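Local coordinates for branched-chain-amino-acid aminotransferase (Deinococcus radiodurans, PDB 3UZO), which probably transfers the amino group of leucine, valine or isoleucine to 2-oxoglutarate, using pyridoxal 5'-phosphate as cofactor, at residues A200-G204 with G205-A209; I236-G240 with A241-F245. One frame throughout, in Å; residues are numbered along the deposited sequence.

Interactions 1 and 2 work on the same pyridoxal phosphate, with centres about 13 Å apart. Interaction 1 comes first in the chain, where the loop carrying K202 turns into helix 204-219. Interaction 2 follows later, where the loop after strand 224-225 bends back into strand 243-248 of the mixed sheet. Their atoms meet directly: Y207 CE2 packs 3.6 Å from G240 O. Residues 200-209 supply the lysine and tyrosine near the cofactor's O3 and C4A, whereas residues 236-245 bring a carboxylate to its ring nitrogen and backbone against its ring. Two buried local contacts, a loop-to-helix junction and a loop bending into a strand, thus meet different parts of one cofactor.

Interaction 1 (A200-G204 with G205-A209); sequences AAKVG and GNYAA. With PLP (pyridoxal-5'-phosphate), chain C.
A201 brings its carbonyl O within 2.7 Å of N206 ND2, a close approach at an angle too poor for a hydrogen bond; N206 OD1 is hydrogen-bonded to the hydroxyl of T198. Next, K202 is the centre of an inverse gamma turn. Its CG is anti to the backbone N (chi1 -165°), the chain runs out extended, and a bend at the last torsion carries the amine over to the Y207 hydroxyl, where K202 NZ donates to Y207 OH at 3.0 Å. A weak bond of 3.2 Å runs from K202 NZ to PLP O3, and PLP C4A lies equally near the amine. V203 O serves two neighbours. It takes the amide of N206 at 3.2 Å, the donor standing above the carbonyl plane, and it also sits near the plane of the Y207 ring, by the CD1 edge. The valine's CG2 meanwhile lies against the N206 amide. G204 O accepts from A208 N at 2.9 Å, a regular bond of helix 204-219. Y207 OH and PLP O3 refine to a very short 2.3 Å, a value to treat with caution. K202 is not joined to the cofactor here; its amine stands beside C4A, as expected for the lysine that probably carries the cofactor as a Schiff base, with bound glutamate also touching it.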
ATOM      1  N   ALA A 200       9.294  -0.095   7.424  1.00 12.64           N
ATOM      2  CA  ALA A 200      10.069   0.942   8.099  1.00 14.55           C
ATOM      3  C   ALA A 200       9.708   2.340   7.611  1.00 15.05           C
ATOM      4  O   ALA A 200      10.207   3.334   8.134  1.00 15.32           O
ATOM      5  CB  ALA A 200      11.568   0.691   7.900  1.00 12.88           C
ATOM      6  N   ALA A 201       8.854   2.412   6.596  1.00 13.80           N
ATOM      7  CA  ALA A 201       8.435   3.692   6.039  1.00 13.15           C
ATOM      8  C   ALA A 201       6.971   3.935   6.392  1.00 13.22           C
ATOM      9  O   ALA A 201       6.199   2.995   6.543  1.00 13.54           O
ATOM     10  CB  ALA A 201       8.622   3.690   4.521  1.00 16.40           C
ATOM     11  N   LYS A 202       6.596   5.200   6.528  1.00 13.49           N
ATOM     12  CA  LYS A 202       5.223   5.550   6.867  1.00 13.39           C
ATOM     13  C   LYS A 202       4.427   5.723   5.573  1.00 13.09           C
ATOM     14  O   LYS A 202       4.147   6.849   5.144  1.00 10.02           O
ATOM     15  CB  LYS A 202       5.221   6.831   7.696  1.00 16.33           C
ATOM     16  CG  LYS A 202       3.920   7.139   8.414  1.00 15.45           C
ATOM     17  CD  LYS A 202       4.213   7.950   9.671  1.00 17.01           C
ATOM     18  CE  LYS A 202       2.952   8.470  10.337  1.00 17.87           C
ATOM     19  NZ  LYS A 202       2.038   7.376  10.770  1.00 19.03           N
ATOM     20  N   VAL A 203       4.088   4.592   4.949  1.00 11.04           N
ATOM     21  CA  VAL A 203       3.340   4.583   3.688  1.00 10.22           C
ATOM     22  C   VAL A 203       1.993   3.878   3.803  1.00 10.58           C
ATOM     23  O   VAL A 203       1.831   2.946   4.593  1.00  6.45           O
ATOM     24  CB  VAL A 203       4.149   3.906   2.549  1.00 10.52           C
ATOM     25  CG1 VAL A 203       5.481   4.598   2.378  1.00 10.89           C
ATOM     26  CG2 VAL A 203       4.350   2.424   2.845  1.00 11.61           C
ATOM     27  N   GLY A 204       1.039   4.321   2.984  1.00 10.97           N
ATOM     28  CA  GLY A 204      -0.313   3.768   3.003  1.00 12.43           C
ATOM     29  C   GLY A 204      -0.485   2.262   2.918  1.00 11.40           C
ATOM     30  O   GLY A 204      -1.345   1.693   3.593  1.00 10.97           O
ATOM     31  N   GLY A 205       0.310   1.612   2.077  1.00 12.83           N
ATOM     32  CA  GLY A 205       0.209   0.169   1.940  1.00 13.43           C
ATOM     33  C   GLY A 205       0.263  -0.585   3.261  1.00 13.10           C
ATOM     34  O   GLY A 205      -0.428  -1.591   3.432  1.00 14.55           O
ATOM     35  N   ASN A 206       1.079  -0.109   4.200  1.00 10.68           N
ATOM     36  CA  ASN A 206       1.199  -0.774   5.493  1.00 11.23           C
ATOM     37  C   ASN A 206      -0.125  -0.729   6.245  1.00 12.17           C
ATOM     38  O   ASN A 206      -0.533  -1.712   6.871  1.00 10.99           O
ATOM     39  CB  ASN A 206       2.280  -0.117   6.362  1.00 13.20           C
ATOM     40  CG  ASN A 206       3.642  -0.054   5.679  1.00 14.23           C
ATOM     41  OD1 ASN A 206       3.971  -0.889   4.833  1.00 13.80           O
ATOM     42  ND2 ASN A 206       4.450   0.938   6.060  1.00 11.85           N
ATOM     43  N   TYR A 207      -0.797   0.416   6.186  1.00 11.65           N
ATOM     44  CA  TYR A 207      -2.061   0.568   6.887  1.00 11.55           C
ATOM     45  C   TYR A 207      -3.197  -0.164   6.200  1.00 10.56           C
ATOM     46  O   TYR A 207      -4.096  -0.679   6.869  1.00 15.49           O
ATOM     47  CB  TYR A 207      -2.382   2.051   7.055  1.00 11.12           C
ATOM     48  CG  TYR A 207      -1.279   2.763   7.801  1.00 11.11           C
ATOM     49  CD1 TYR A 207      -0.148   3.217   7.131  1.00 12.08           C
ATOM     50  CD2 TYR A 207      -1.326   2.905   9.185  1.00 11.57           C
ATOM     51  CE1 TYR A 207       0.910   3.795   7.821  1.00 10.70           C
ATOM     52  CE2 TYR A 207      -0.269   3.476   9.885  1.00 12.73           C
ATOM     53  CZ  TYR A 207       0.847   3.917   9.189  1.00 11.22           C
ATOM     54  OH  TYR A 207       1.911   4.468   9.863  1.00 11.30           O
ATOM     55  N   ALA A 208      -3.151  -0.218   4.871  1.00  9.96           N
ATOM     56  CA  ALA A 208      -4.169  -0.914   4.096  1.00 11.08           C
ATOM     57  C   ALA A 208      -4.183  -2.374   4.550  1.00 12.68           C
ATOM     58  O   ALA A 208      -5.244  -2.953   4.790  1.00 10.98           O
ATOM     59  CB  ALA A 208      -3.844  -0.832   2.592  1.00  2.42           C
ATOM     60  N   ALA A 209      -2.993  -2.951   4.687  1.00 11.36           N
ATOM     61  CA  ALA A 209      -2.850  -4.341   5.108  1.00 14.28           C
ATOM     62  C   ALA A 209      -3.365  -4.585   6.527  1.00 14.63           C
ATOM     63  O   ALA A 209      -3.843  -5.679   6.837  1.00 14.19           O
ATOM     64  CB  ALA A 209      -1.375  -4.764   5.007  1.00 10.99           C
TER
HETATM   65  N1  PLP C 371       3.782   2.547  14.368  1.00 16.36           N
HETATM   66  C2  PLP C 371       2.894   2.847  13.333  1.00 18.91           C
HETATM   67  C2A PLP C 371       2.417   1.705  12.431  1.00 19.00           C
HETATM   68  C3  PLP C 371       2.480   4.218  13.171  1.00 18.78           C
HETATM   69  O3  PLP C 371       1.624   4.549  12.190  1.00 21.30           O
HETATM   70  C4  PLP C 371       2.989   5.241  14.065  1.00 18.10           C
HETATM   71  C4A PLP C 371       2.515   6.736  13.829  1.00 20.36           C
HETATM   72  C5  PLP C 371       3.920   4.841  15.137  1.00 16.87           C
HETATM   73  C6  PLP C 371       4.297   3.505  15.266  1.00 16.61           C
HETATM   74  C5A PLP C 371       4.517   5.766  16.126  1.00 16.43           C
HETATM   75  O4P PLP C 371       5.383   6.715  15.563  1.00 15.57           O
HETATM   76  P   PLP C 371       5.391   8.216  16.084  1.00 15.74           P
HETATM   77  O1P PLP C 371       4.069   8.884  15.908  1.00 14.38           O
HETATM   78  O2P PLP C 371       6.505   8.850  15.215  1.00 15.03           O
HETATM   79  O3P PLP C 371       5.921   8.148  17.487  1.00 13.87           O

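Interaction 2 (I236-G240 with A241-F245); sequences IEEAG and AANFF. With PLP (pyridoxal-5'-phosphate), chain C.
E238 and N243 meet across the bend that leads from a classic beta bulge, formed by E237 and E238 facing Y227, into strand 243-248. Their side chains slant across one another, carboxylate and amide planes 53° apart, with E238 OE1 2.7 Å from N243 ND2. The glutamate's CG sits between its backbone N and carbonyl carbon (chi1 62°), and the extended chain beyond carries the carboxylate out to the pyridine ring. E238 OE1 ends 2.8 Å from PLP N1, the position of the acidic residue that faces the ring nitrogen in class IV aminotransferases; such a neighbour would tend to favour a protonated pyridine. Both groups have second-shell support: L263 gives its backbone N to E238 OE2 and its O to N243 ND2, and K268 binds N243 OD1.

Farther from the cofactor, I236 and F244 make the apolar half of the contact. The isoleucine's CD1 lies over one face of the phenyl ring, offset toward its rim, in a CH-pi contact 4.2 Å from I236 CD1 to the F244 centroid, while CG2 rests by the ring's CG end. A239 N bonds to A242 O at 2.7 Å, drawing the two arms together round G240, whose positive phi suits glycine. The bend itself lines the cofactor: G240 C lies 3.2 Å from the methyl carbon C2A of PLP, and A242 CA stands over the ring face, 3.4 Å from PLP C6. At the bulge, a water bridges the two arms, donating to E237 O and accepting from F244 N, each 2.8 Å from the water oxygen.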
ATOM      1  N   ILE A 236       7.701  -9.723  18.918  1.00 15.13           N
ATOM      2  CA  ILE A 236       6.779  -8.604  18.763  1.00 14.25           C
ATOM      3  C   ILE A 236       7.365  -7.544  17.834  1.00 12.96           C
ATOM      4  O   ILE A 236       8.556  -7.254  17.889  1.00 11.22           O
ATOM      5  CB  ILE A 236       6.463  -7.976  20.131  1.00 18.97           C
ATOM      6  CG1 ILE A 236       5.681  -8.988  20.980  1.00 19.89           C
ATOM      7  CG2 ILE A 236       5.679  -6.670  19.953  1.00 19.10           C
ATOM      8  CD1 ILE A 236       5.404  -8.530  22.391  1.00 17.11           C
ATOM      9  N   GLU A 237       6.520  -6.984  16.972  1.00 14.84           N
ATOM     10  CA  GLU A 237       6.935  -5.942  16.042  1.00 15.19           C
ATOM     11  C   GLU A 237       6.403  -4.615  16.580  1.00 15.83           C
ATOM     12  O   GLU A 237       7.149  -3.835  17.181  1.00 16.39           O
ATOM     13  CB  GLU A 237       6.361  -6.221  14.647  1.00 14.96           C
ATOM     14  CG  GLU A 237       7.054  -7.368  13.910  1.00 14.40           C
ATOM     15  CD  GLU A 237       8.214  -6.885  13.058  1.00 15.05           C
ATOM     16  OE1 GLU A 237       7.955  -6.178  12.057  1.00 14.78           O
ATOM     17  OE2 GLU A 237       9.380  -7.202  13.387  1.00 13.72           O
ATOM     18  N   GLU A 238       5.110  -4.376  16.379  1.00 15.18           N
ATOM     19  CA  GLU A 238       4.449  -3.153  16.850  1.00 16.48           C
ATOM     20  C   GLU A 238       2.938  -3.319  16.696  1.00 17.57           C
ATOM     21  O   GLU A 238       2.482  -4.373  16.250  1.00 16.54           O
ATOM     22  CB  GLU A 238       4.943  -1.934  16.055  1.00 16.19           C
ATOM     23  CG  GLU A 238       4.645  -1.973  14.560  1.00 15.19           C
ATOM     24  CD  GLU A 238       5.196  -0.758  13.818  1.00 13.16           C
ATOM     25  OE1 GLU A 238       5.409   0.295  14.466  1.00 15.39           O
ATOM     26  OE2 GLU A 238       5.401  -0.846  12.584  1.00  8.85           O
ATOM     27  N   ALA A 239       2.169  -2.287  17.046  1.00 23.43           N
ATOM     28  CA  ALA A 239       0.707  -2.342  16.961  1.00 26.61           C
ATOM     29  C   ALA A 239       0.047  -1.847  15.664  1.00 26.16           C
ATOM     30  O   ALA A 239      -1.175  -1.904  15.533  1.00 28.34           O
ATOM     31  CB  ALA A 239       0.099  -1.599  18.138  1.00 19.25           C
ATOM     32  N   GLY A 240       0.820  -1.352  14.708  1.00 30.80           N
ATOM     33  CA  GLY A 240       0.181  -0.892  13.487  1.00 31.91           C
ATOM     34  C   GLY A 240      -0.295   0.551  13.561  1.00 33.05           C
ATOM     35  O   GLY A 240      -0.721   1.130  12.563  1.00 34.59           O
ATOM     36  N   ALA A 241      -0.230   1.128  14.755  1.00 19.33           N
ATOM     37  CA  ALA A 241      -0.609   2.516  14.973  1.00 19.36           C
ATOM     38  C   ALA A 241       0.272   3.021  16.107  1.00 17.91           C
ATOM     39  O   ALA A 241       0.138   4.162  16.554  1.00 19.33           O
ATOM     40  CB  ALA A 241      -2.078   2.612  15.361  1.00 56.47           C
ATOM     41  N   ALA A 242       1.172   2.150  16.568  1.00 16.45           N
ATOM     42  CA  ALA A 242       2.086   2.482  17.661  1.00 15.89           C
ATOM     43  C   ALA A 242       3.188   1.434  17.831  1.00 14.89           C
ATOM     44  O   ALA A 242       3.001   0.263  17.487  1.00 14.00           O
ATOM     45  CB  ALA A 242       1.311   2.615  18.963  1.00 12.35           C
ATOM     46  N   ASN A 243       4.338   1.870  18.343  1.00 11.02           N
ATOM     47  CA  ASN A 243       5.448   0.957  18.612  1.00 11.08           C
ATOM     48  C   ASN A 243       5.084   0.324  19.958  1.00 10.52           C
ATOM     49  O   ASN A 243       4.132   0.750  20.614  1.00 10.25           O
ATOM     50  CB  ASN A 243       6.785   1.716  18.757  1.00 13.19           C
ATOM     51  CG  ASN A 243       7.624   1.720  17.475  1.00 14.02           C
ATOM     52  OD1 ASN A 243       8.804   2.100  17.498  1.00 13.17           O
ATOM     53  ND2 ASN A 243       7.029   1.308  16.362  1.00 13.26           N
ATOM     54  N   PHE A 244       5.850  -0.681  20.367  1.00  9.28           N
ATOM     55  CA  PHE A 244       5.616  -1.383  21.622  1.00  9.11           C
ATOM     56  C   PHE A 244       6.834  -1.257  22.520  1.00  8.74           C
ATOM     57  O   PHE A 244       7.958  -1.231  22.034  1.00  8.08           O
ATOM     58  CB  PHE A 244       5.376  -2.870  21.330  1.00 12.86           C
ATOM     59  CG  PHE A 244       5.305  -3.743  22.558  1.00 14.61           C
ATOM     60  CD1 PHE A 244       4.078  -4.050  23.144  1.00 14.51           C
ATOM     61  CD2 PHE A 244       6.460  -4.289  23.108  1.00 12.51           C
ATOM     62  CE1 PHE A 244       4.004  -4.901  24.267  1.00 16.33           C
ATOM     63  CE2 PHE A 244       6.401  -5.139  24.227  1.00 15.82           C
ATOM     64  CZ  PHE A 244       5.171  -5.446  24.806  1.00  9.99           C
ATOM     65  N   PHE A 245       6.614  -1.150  23.821  1.00 10.56           N
ATOM     66  CA  PHE A 245       7.724  -1.114  24.763  1.00 10.72           C
ATOM     67  C   PHE A 245       7.292  -1.868  26.013  1.00 11.03           C
ATOM     68  O   PHE A 245       6.096  -2.048  26.249  1.00  9.79           O
ATOM     69  CB  PHE A 245       8.151   0.322  25.117  1.00 11.14           C
ATOM     70  CG  PHE A 245       7.193   1.063  26.001  1.00 12.06           C
ATOM     71  CD1 PHE A 245       6.146   1.801  25.456  1.00 15.27           C
ATOM     72  CD2 PHE A 245       7.356   1.056  27.386  1.00 11.62           C
ATOM     73  CE1 PHE A 245       5.275   2.527  26.273  1.00 12.58           C
ATOM     74  CE2 PHE A 245       6.499   1.770  28.209  1.00 15.53           C
ATOM     75  CZ  PHE A 245       5.451   2.513  27.649  1.00 15.15           C
TER
HETATM   76  N1  PLP C 371       3.782   2.547  14.368  1.00 16.36           N
HETATM   77  C2  PLP C 371       2.894   2.847  13.333  1.00 18.91           C
HETATM   78  C2A PLP C 371       2.417   1.705  12.431  1.00 19.00           C
HETATM   79  C3  PLP C 371       2.480   4.218  13.171  1.00 18.78           C
HETATM   80  O3  PLP C 371       1.624   4.549  12.190  1.00 21.30           O
HETATM   81  C4  PLP C 371       2.989   5.241  14.065  1.00 18.10           C
HETATM   82  C4A PLP C 371       2.515   6.736  13.829  1.00 20.36           C
HETATM   83  C5  PLP C 371       3.920   4.841  15.137  1.00 16.87           C
HETATM   84  C6  PLP C 371       4.297   3.505  15.266  1.00 16.61           C
HETATM   85  C5A PLP C 371       4.517   5.766  16.126  1.00 16.43           C
HETATM   86  O4P PLP C 371       5.383   6.715  15.563  1.00 15.57           O
HETATM   87  P   PLP C 371       5.391   8.216  16.084  1.00 15.74           P
HETATM   88  O1P PLP C 371       4.069   8.884  15.908  1.00 14.38           O
HETATM   89  O2P PLP C 371       6.505   8.850  15.215  1.00 15.03           O
HETATM   90  O3P PLP C 371       5.921   8.148  17.487  1.00 13.87           O
HETATM   91  O   HOH W   1       7.645  -1.390  18.404  1.00 17.14           O